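Local coordinates for peptidase (Yersinia bercovieri, PDB 5NYW), which is of unknown function but, as an ancestral proteasome beta-subunit of the Ntn-hydrolase family resembling HslV, probably acts as a multimeric peptidase, at residues 76-79 / 80-84; 84-87 / 88-92; 121-124 / 125-128; 196-200 / 201-205. All coordinates share one frame; numbering follows the deposited sequence.

Contact 1: residues 76-79 / 80-84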
loop_
_atom_site.group_PDB
_atom_site.type_symbol
_atom_site.label_atom_id
_atom_site.label_comp_id
_atom_site.label_asym_id
_atom_site.label_seq_id
_atom_site.Cartn_x
_atom_site.Cartn_y
_atom_site.Cartn_z
ATOM N N ASN L 76 25.957 25.363 18.229
ATOM C CA ASN L 76 26.306 25.880 16.906
ATOM C C ASN L 76 25.116 26.260 15.995
ATOM O O ASN L 76 25.326 26.586 14.832
ATOM C CB ASN L 76 27.224 24.888 16.182
ATOM C CG ASN L 76 26.583 23.529 15.970
ATOM O OD1 ASN L 76 25.374 23.416 15.733
ATOM N ND2 ASN L 76 27.402 22.476 16.050
ATOM N N VAL L 77 23.879 26.201 16.494
ATOM C CA VAL L 77 22.753 26.719 15.708
ATOM C C VAL L 77 22.898 28.246 15.676
ATOM O O VAL L 77 23.310 28.867 16.666
ATOM C CB VAL L 77 21.344 26.332 16.270
ATOM C CG1 VAL L 77 21.081 24.839 16.091
ATOM C CG2 VAL L 77 21.189 26.727 17.732
ATOM N N ALA L 78 22.609 28.841 14.525
ATOM C CA ALA L 78 22.824 30.277 14.325
ATOM C C ALA L 78 21.755 31.151 14.992
ATOM O O ALA L 78 22.043 32.277 15.397
ATOM C CB ALA L 78 22.916 30.593 12.838
ATOM N N SER L 79 20.528 30.638 15.091
ATOM C CA SER L 79 19.415 31.385 15.689
ATOM C C SER L 79 18.550 30.513 16.606
ATOM O O SER L 79 18.639 29.286 16.598
ATOM C CB SER L 79 18.536 32.001 14.600
ATOM O OG SER L 79 17.865 30.998 13.857
ATOM N N MET L 80 17.716 31.168 17.402
ATOM C CA MET L 80 16.794 30.487 18.291
ATOM C C MET L 80 15.787 29.667 17.488
ATOM O O MET L 80 15.314 28.623 17.944
ATOM C CB MET L 80 16.065 31.507 19.166
ATOM C CG MET L 80 15.437 30.949 20.431
ATOM S SD MET L 80 16.717 30.376 21.537
ATOM C CE MET L 80 17.610 31.907 21.691
ATOM N N TYR L 81 15.480 30.132 16.280
ATOM C CA TYR L 81 14.565 29.416 15.405
ATOM C C TYR L 81 15.123 28.042 15.043
ATOM O O TYR L 81 14.373 27.058 14.992
ATOM C CB TYR L 81 14.276 30.222 14.125
ATOM C CG TYR L 81 13.287 29.514 13.244
ATOM C CD1 TYR L 81 13.718 28.601 12.282
ATOM C CD2 TYR L 81 11.915 29.717 13.401
ATOM C CE1 TYR L 81 12.818 27.913 11.492
ATOM C CE2 TYR L 81 10.999 29.042 12.605
ATOM C CZ TYR L 81 11.469 28.133 11.649
ATOM O OH TYR L 81 10.601 27.431 10.841
ATOM N N GLU L 82 16.431 27.987 14.775
ATOM C CA GLU L 82 17.114 26.734 14.449
ATOM C C GLU L 82 17.205 25.857 15.680
ATOM O O GLU L 82 17.086 24.644 15.608
ATOM C CB GLU L 82 18.522 27.001 13.904
ATOM C CG GLU L 82 18.562 27.811 12.614
ATOM C CD GLU L 82 19.972 27.968 12.079
ATOM O OE1 GLU L 82 20.910 27.459 12.730
ATOM O OE2 GLU L 82 20.146 28.619 11.023
ATOM N N ALA L 83 17.377 26.492 16.830
ATOM C CA ALA L 83 17.381 25.770 18.085
ATOM C C ALA L 83 16.026 25.073 18.270
ATOM O O ALA L 83 15.966 23.922 18.694
ATOM C CB ALA L 83 17.673 26.703 19.221
ATOM N N ALA L 84 14.945 25.773 17.939
ATOM C CA ALA L 84 13.592 25.208 18.024
ATOM C C ALA L 84 13.358 24.039 17.077
ATOM O O ALA L 84 12.752 23.049 17.483
ATOM C CB ALA L 84 12.541 26.299 17.768
#

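Contact 2: residues 84-87 / 88-92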
loop_
_atom_site.group_PDB
_atom_site.type_symbol
_atom_site.label_atom_id
_atom_site.label_comp_id
_atom_site.label_asym_id
_atom_site.label_seq_id
_atom_site.Cartn_x
_atom_site.Cartn_y
_atom_site.Cartn_z
ATOM N N ALA L 84 14.945 25.773 17.939
ATOM C CA ALA L 84 13.592 25.208 18.024
ATOM C C ALA L 84 13.358 24.039 17.077
ATOM O O ALA L 84 12.752 23.049 17.483
ATOM C CB ALA L 84 12.541 26.299 17.768
ATOM N N THR L 85 13.810 24.144 15.822
ATOM C CA THR L 85 13.670 23.013 14.899
ATOM C C THR L 85 14.469 21.825 15.457
ATOM O O THR L 85 14.061 20.674 15.320
ATOM C CB THR L 85 14.124 23.316 13.441
ATOM O OG1 THR L 85 15.533 23.560 13.381
ATOM C CG2 THR L 85 13.362 24.484 12.869
ATOM N N LEU L 86 15.618 22.120 16.062
ATOM C CA LEU L 86 16.475 21.088 16.626
ATOM C C LEU L 86 15.786 20.343 17.773
ATOM O O LEU L 86 15.848 19.116 17.866
ATOM C CB LEU L 86 17.788 21.705 17.109
ATOM C CG LEU L 86 18.785 20.698 17.687
ATOM C CD1 LEU L 86 19.205 19.717 16.601
ATOM C CD2 LEU L 86 20.002 21.378 18.301
ATOM N N LEU L 87 15.127 21.081 18.651
ATOM C CA LEU L 87 14.367 20.461 19.736
ATOM C C LEU L 87 13.232 19.593 19.177
ATOM O O LEU L 87 12.975 18.495 19.660
ATOM C CB LEU L 87 13.806 21.527 20.676
ATOM C CG LEU L 87 14.579 21.613 21.983
ATOM C CD1 LEU L 87 15.982 22.125 21.702
ATOM C CD2 LEU L 87 13.868 22.535 22.914
ATOM N N GLY L 88 12.544 20.113 18.170
ATOM C CA GLY L 88 11.459 19.387 17.550
ATOM C C GLY L 88 11.919 18.054 16.993
ATOM O O GLY L 88 11.216 17.048 17.141
ATOM N N GLU L 89 13.095 18.050 16.361
ATOM C CA GLU L 89 13.688 16.834 15.813
ATOM C C GLU L 89 14.050 15.869 16.931
ATOM O O GLU L 89 13.845 14.657 16.803
ATOM C CB GLU L 89 14.932 17.158 14.961
ATOM C CG GLU L 89 14.607 17.907 13.678
ATOM C CD GLU L 89 15.830 18.448 12.970
ATOM O OE1 GLU L 89 16.949 18.240 13.482
ATOM O OE2 GLU L 89 15.663 19.118 11.921
ATOM N N THR L 90 14.583 16.405 18.029
ATOM C CA THR L 90 14.995 15.569 19.151
ATOM C C THR L 90 13.744 15.014 19.873
ATOM O O THR L 90 13.782 13.913 20.426
ATOM C CB THR L 90 15.877 16.338 20.150
ATOM O OG1 THR L 90 16.833 17.126 19.443
ATOM C CG2 THR L 90 16.591 15.367 21.083
ATOM N N VAL L 91 12.669 15.807 19.920
ATOM C CA VAL L 91 11.389 15.329 20.445
ATOM C C VAL L 91 10.820 14.135 19.660
ATOM O O VAL L 91 10.491 13.103 20.257
ATOM C CB VAL L 91 10.335 16.443 20.474
ATOM C CG1 VAL L 91 8.970 15.846 20.689
ATOM C CG2 VAL L 91 10.659 17.448 21.571
ATOM N N ARG L 92 10.731 14.261 18.334
ATOM C CA ARG L 92 10.226 13.172 17.476
ATOM C C ARG L 92 11.110 11.920 17.542
ATOM O O ARG L 92 10.600 10.802 17.573
ATOM C CB ARG L 92 10.101 13.629 16.009
ATOM C CG ARG L 92 8.922 14.550 15.731
ATOM C CD ARG L 92 8.714 14.888 14.224
ATOM N NE ARG L 92 9.769 15.721 13.632
ATOM C CZ ARG L 92 9.713 17.057 13.547
ATOM N NH1 ARG L 92 8.677 17.728 14.063
ATOM N NH2 ARG L 92 10.708 17.738 12.981
HETATM O O HOH W 1 11.532 20.393 13.390
#

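Contact 3: residues 121-124 / 125-128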
loop_
_atom_site.group_PDB
_atom_site.type_symbol
_atom_site.label_atom_id
_atom_site.label_comp_id
_atom_site.label_asym_id
_atom_site.label_seq_id
_atom_site.Cartn_x
_atom_site.Cartn_y
_atom_site.Cartn_z
ATOM N N LYS L 121 23.641 35.635 20.536
ATOM C CA LYS L 121 24.156 36.965 20.200
ATOM C C LYS L 121 23.958 37.305 18.735
ATOM O O LYS L 121 24.240 36.504 17.855
ATOM C CB LYS L 121 25.629 37.120 20.591
ATOM C CG LYS L 121 26.073 38.588 20.587
ATOM C CD LYS L 121 27.496 38.788 21.111
ATOM C CE LYS L 121 27.850 40.276 21.207
ATOM N NZ LYS L 121 29.204 40.529 21.800
ATOM N N GLY L 122 23.453 38.508 18.492
ATOM C CA GLY L 122 23.120 38.944 17.155
ATOM C C GLY L 122 21.625 38.993 16.927
ATOM O O GLY L 122 21.162 39.382 15.852
ATOM N N GLU L 123 20.859 38.556 17.916
ATOM C CA GLU L 123 19.405 38.597 17.801
ATOM C C GLU L 123 18.805 38.986 19.162
ATOM O O GLU L 123 19.495 38.958 20.187
ATOM C CB GLU L 123 18.857 37.257 17.292
ATOM C CG GLU L 123 18.861 36.134 18.312
ATOM C CD GLU L 123 18.236 34.839 17.795
ATOM O OE1 GLU L 123 18.238 33.861 18.571
ATOM O OE2 GLU L 123 17.727 34.800 16.644
ATOM N N GLY L 124 17.526 39.344 19.173
ATOM C CA GLY L 124 16.853 39.696 20.408
ATOM C C GLY L 124 16.366 38.458 21.140
ATOM O O GLY L 124 16.746 37.336 20.830
ATOM N N LEU L 125 15.538 38.665 22.144
ATOM C CA LEU L 125 14.985 37.560 22.903
ATOM C C LEU L 125 14.014 36.762 22.086
ATOM O O LEU L 125 13.203 37.336 21.372
ATOM C CB LEU L 125 14.265 38.074 24.125
ATOM C CG LEU L 125 15.058 39.081 24.913
ATOM C CD1 LEU L 125 14.087 39.638 25.901
ATOM C CD2 LEU L 125 16.241 38.409 25.578
ATOM N N ARG L 126 14.081 35.440 22.192
ATOM C CA ARG L 126 13.073 34.603 21.548
ATOM C C ARG L 126 12.606 33.508 22.505
ATOM O O ARG L 126 13.381 33.004 23.316
ATOM C CB ARG L 126 13.612 34.006 20.247
ATOM C CG ARG L 126 14.048 35.066 19.268
ATOM C CD ARG L 126 14.463 34.517 17.913
ATOM N NE ARG L 126 13.320 34.158 17.078
ATOM C CZ ARG L 126 13.425 33.791 15.806
ATOM N NH1 ARG L 126 14.623 33.757 15.230
ATOM N NH2 ARG L 126 12.338 33.484 15.101
ATOM N N LEU L 127 11.323 33.174 22.423
ATOM C CA LEU L 127 10.696 32.179 23.296
ATOM C C LEU L 127 9.767 31.273 22.490
ATOM O O LEU L 127 8.933 31.776 21.748
ATOM C CB LEU L 127 9.908 32.867 24.411
ATOM C CG LEU L 127 9.019 31.990 25.299
ATOM C CD1 LEU L 127 9.846 30.982 26.059
ATOM C CD2 LEU L 127 8.147 32.831 26.243
ATOM N N PHE L 128 9.919 29.951 22.623
ATOM C CA PHE L 128 9.101 28.979 21.876
ATOM C C PHE L 128 8.389 27.976 22.773
ATOM O O PHE L 128 8.852 27.651 23.879
ATOM C CB PHE L 128 9.927 28.149 20.857
ATOM C CG PHE L 128 10.550 28.960 19.733
ATOM C CD1 PHE L 128 11.657 29.772 19.957
ATOM C CD2 PHE L 128 9.972 28.965 18.475
ATOM C CE1 PHE L 128 12.215 30.516 18.930
ATOM C CE2 PHE L 128 10.507 29.721 17.457
ATOM C CZ PHE L 128 11.634 30.500 17.682
#

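Contact 4: residues 196-200 / 201-205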
loop_
_atom_site.group_PDB
_atom_site.type_symbol
_atom_site.label_atom_id
_atom_site.label_comp_id
_atom_site.label_asym_id
_atom_site.label_seq_id
_atom_site.Cartn_x
_atom_site.Cartn_y
_atom_site.Cartn_z
ATOM N N MET L 196 14.573 31.747 37.111
ATOM C CA MET L 196 15.657 32.530 36.549
ATOM C C MET L 196 15.190 33.824 35.897
ATOM O O MET L 196 14.148 33.864 35.255
ATOM C CB MET L 196 16.436 31.713 35.532
ATOM C CG MET L 196 17.440 32.550 34.793
ATOM S SD MET L 196 18.476 31.572 33.750
ATOM C CE MET L 196 19.134 32.845 32.674
ATOM N N ILE L 197 15.960 34.884 36.084
ATOM C CA ILE L 197 15.758 36.108 35.334
ATOM C C ILE L 197 16.907 36.278 34.338
ATOM O O ILE L 197 18.076 36.231 34.724
ATOM C CB ILE L 197 15.711 37.327 36.240
ATOM C CG1 ILE L 197 14.547 37.226 37.217
ATOM C CG2 ILE L 197 15.676 38.592 35.392
ATOM C CD1 ILE L 197 14.487 38.381 38.203
ATOM N N TYR L 198 16.574 36.437 33.060
ATOM C CA TYR L 198 17.575 36.722 32.039
ATOM C C TYR L 198 17.381 38.110 31.451
ATOM O O TYR L 198 16.459 38.339 30.658
ATOM C CB TYR L 198 17.531 35.706 30.898
ATOM C CG TYR L 198 18.519 36.076 29.810
ATOM C CD1 TYR L 198 19.862 35.715 29.905
ATOM C CD2 TYR L 198 18.122 36.836 28.710
ATOM C CE1 TYR L 198 20.764 36.074 28.927
ATOM C CE2 TYR L 198 19.015 37.200 27.738
ATOM C CZ TYR L 198 20.335 36.816 27.845
ATOM O OH TYR L 198 21.210 37.184 26.849
ATOM N N PRO L 199 18.245 39.050 31.831
ATOM C CA PRO L 199 18.187 40.397 31.240
ATOM C C PRO L 199 18.714 40.464 29.792
ATOM O O PRO L 199 19.668 39.769 29.431
ATOM C CB PRO L 199 19.046 41.236 32.193
ATOM C CG PRO L 199 19.917 40.265 32.911
ATOM C CD PRO L 199 19.191 38.955 32.958
ATOM N N LEU L 200 18.051 41.273 28.971
ATOM C CA LEU L 200 18.421 41.464 27.576
ATOM C C LEU L 200 19.907 41.780 27.405
ATOM O O LEU L 200 20.479 42.583 28.136
ATOM C CB LEU L 200 17.566 42.575 26.948
ATOM C CG LEU L 200 17.923 43.043 25.528
ATOM C CD1 LEU L 200 17.754 41.919 24.520
ATOM C CD2 LEU L 200 17.089 44.268 25.126
ATOM N N ASP L 201 20.521 41.089 26.453
ATOM C CA ASP L 201 21.911 41.300 26.049
ATOM C C ASP L 201 22.938 40.997 27.150
ATOM O O ASP L 201 24.112 41.313 26.998
ATOM C CB ASP L 201 22.132 42.725 25.524
ATOM C CG ASP L 201 21.403 42.993 24.218
ATOM O OD1 ASP L 201 21.256 42.051 23.417
ATOM O OD2 ASP L 201 21.064 44.169 23.943
ATOM N N SER L 202 22.514 40.382 28.248
ATOM C CA SER L 202 23.444 40.075 29.331
ATOM C C SER L 202 24.218 38.784 29.089
ATOM O O SER L 202 25.365 38.660 29.508
ATOM C CB SER L 202 22.711 39.950 30.667
ATOM O OG SER L 202 22.003 38.723 30.733
ATOM N N PHE L 203 23.565 37.815 28.447
ATOM C CA PHE L 203 24.121 36.474 28.256
ATOM C C PHE L 203 24.623 35.920 29.568
ATOM O O PHE L 203 25.696 35.311 29.652
ATOM C CB PHE L 203 25.200 36.461 27.174
ATOM C CG PHE L 203 24.681 36.883 25.836
ATOM C CD1 PHE L 203 23.862 36.027 25.109
ATOM C CD2 PHE L 203 24.976 38.134 25.315
ATOM C CE1 PHE L 203 23.367 36.407 23.877
ATOM C CE2 PHE L 203 24.471 38.519 24.092
ATOM C CZ PHE L 203 23.661 37.657 23.379
ATOM N N SER L 204 23.815 36.153 30.596
ATOM C CA SER L 204 24.160 35.737 31.937
ATOM C C SER L 204 23.161 34.743 32.514
ATOM O O SER L 204 21.958 34.830 32.263
ATOM C CB SER L 204 24.248 36.962 32.845
ATOM O OG SER L 204 24.238 36.579 34.203
ATOM N N THR L 205 23.685 33.775 33.257
ATOM C CA THR L 205 22.879 32.840 34.032
ATOM C C THR L 205 23.113 33.098 35.522
ATOM O O THR L 205 22.964 32.205 36.362
ATOM C CB THR L 205 23.193 31.386 33.692
ATOM O OG1 THR L 205 24.598 31.153 33.862
ATOM C CG2 THR L 205 22.806 31.096 32.246
#

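Contact 1: residues 76-79 / 80-84
The N-cap of helix 80-98 is formed here by Ser79, with Glu82 in the first turn reaching back to the residues before it. This helix belongs to one of the two helical layers of the alpha-beta-beta-alpha sandwich of proteasome-type Ntn-hydrolases. Ser79 OG sits between its own N and carbonyl carbon (chi1 67°), which faces the hydroxyl toward the first turn, where it takes a long, weak capping bond from Glu82 N at 3.5 Å. The carbonyl oxygen of Ser79 opens the regular helical bonding by accepting from Ala83 N at 3.1 Å, and its bond from Glu82 N is weak. Glu82 answers the cap: its extended chain runs backward past Ser79, with CG 3.5 Å from Ser79 OG, and sets the carboxylate beside the Val77-Ala78 peptide. There Ala78 N donates to Glu82 OE1 at 2.8 Å and 157°. The N-H arrives from above the carboxylate plane, 53° out of it, while the Val77 and Glu82 side chains run antiparallel alongside each other. A negative group here would probably also be favoured by the positive end of the helix dipole. The backbone N of Met80 is held from outside by Glu123 OE1, and Tyr81 OH is bonded to Ser57 and Arg97 of a second subunit, so the same turn faces both the sheet and the subunit interface. On the inner side the join is apolar: Val77 CG2 rests on Ala83 CB at 3.8 Å.

Contact 2: residues 84-87 / 88-92
The guanidinium of Arg92 has one face over Gly88 O, which lies 3.9 Å above the plane and over its centre, and through a water Arg92 NH2 also reaches Thr85 O, two turns back; both segments belong to the interior of alpha-helix 80-98. Arg92 NH2 donates to the water at 2.8 Å, and the water in turn donates a hydrogen bond to Thr85 O. At the other end of the group NH1 is bonded to Gln133 O, so the guanidinium is tethered at two corners. The side chains of Glu89 and Leu86 cross at about a right angle, with Glu89 OE1 4.1 Å from Leu86 CD1, and Glu89 CG passes 3.3 Å from Thr85 O. The i to i+4 bonds of the helix continue throughout, such as Gly88 N to Ala84 O. Inside the protein, Leu87 and Val91 face strands 112-120 and 126-130, and Thr90 packs on helix 52-65. Thr90 is buried, and its hydroxyl is satisfied by the helix itself: with OG1 turned beside the backbone N (chi1 -43°), it leans back one turn. Leu86 O thereby accepts from Thr90 N and Thr90 OG1 on opposite faces of its carbonyl plane, with the OG1 bond 2.7 Å long.

Contact 3: residues 121-124 / 125-128
The ionic part of this contact, in the connecting loop of the hairpin of strands 112-120 and 126-130, is a long salt bridge: Glu123 OE2 stands 3.6 Å from Arg126 NH1. The carboxylate oxygen comes to the edge of the guanidinium, in its plane, but the two planar groups are turned 75° apart, and no hydrogen bond forms between them. The van der Waals part sets a carboxylate oxygen against a methylene of the arginine, whose chain Glu123 crosses at about a right angle, so that Glu123 OE2 is 3.5 Å from Arg126 CD. A bend at chi3 (77°) turns Arg126 NH1 toward the Glu123 carboxylate. Both charged groups also have partners outside. Arg126 NE makes a salt bridge with Glu138, and Glu123 OE1 accepts from Met80 N at the start of helix 80-98. Along the backbone, Arg126 pairs with Gly118 of the neighbouring antiparallel strand, while Leu125 faces the other way, toward Leu12 and Leu200. Each oxygen of Glu123 thus has a different task, one at the helix end and one beside Arg126. The carboxylate would probably be favoured as an anion by both, and its bridge to Arg126 is best read as a loose electrostatic contact within a wider charge network.

Contact 4: residues 196-200 / 201-205
Pro199 O is gripped twice by Ser202, whose N donates to it at 3.1 Å and whose OG donates at 2.9 Å. Both donors approach from the same face of the carbonyl plane, the N lying 38° out of it. The backbone bond closes a type II beta turn over residues 199-202, with Leu200 and Asp201 at its corners, where strand 193-199 ends and the chain folds back toward strand 208-211. The hydroxyl does double duty: Ser202 OG also accepts from Ser204 N at 3.1 Å, making an ST turn. Its position between the serine N and carbonyl carbon (chi1 75°) puts it over one face of the Tyr198 ring, 3.4 Å from CE1, and equally close to Pro199 CG. Tyr198 extends along the inside of the returning loop. Its OH accepts from Phe203 N at 2.9 Å and at the same time sits over one face of the Phe203 ring, offset toward the rim, while Ser204 O meets the tyrosine edge near CD1. Farther back, Met196 CE touches Ser204 O at 3.5 Å. Gln119 of the other sheet completes the arrangement, binding Tyr198 OH through OE1 and Asp201 OD1 through NE2. The buried phenol is therefore a bridge, taking a backbone N-H from the loop and joining a side-chain amide across the sandwich. The loop's conformation is probably fixed by these side-chain and turn hydrogen bonds, the doubly used Ser202 hydroxyl among them, together with Gln119.

Overall arrangement
Following the chain from the N terminus, contact 1 brings the loop after helix 52-65 into helix 80-98, and contact 2 continues along that helix from the shared Ala84. Contact 3 closes the hairpin between strands 112-120 and 126-130, and contact 4 turns strand 193-199 back toward strand 208-211. All four are local, so none encloses or crosses another; they meet in space instead. Contact 3 touches contact 1 through Met80 with Glu123, Arg126 and Phe128, and contact 2 through Ala84 on Phe128. Its opposite side meets contact 4, where Leu125 packs on Tyr198 and Leu200. Contact 3, itself in the five-stranded sheet, thus lies between helix 80-98 and the other sheet.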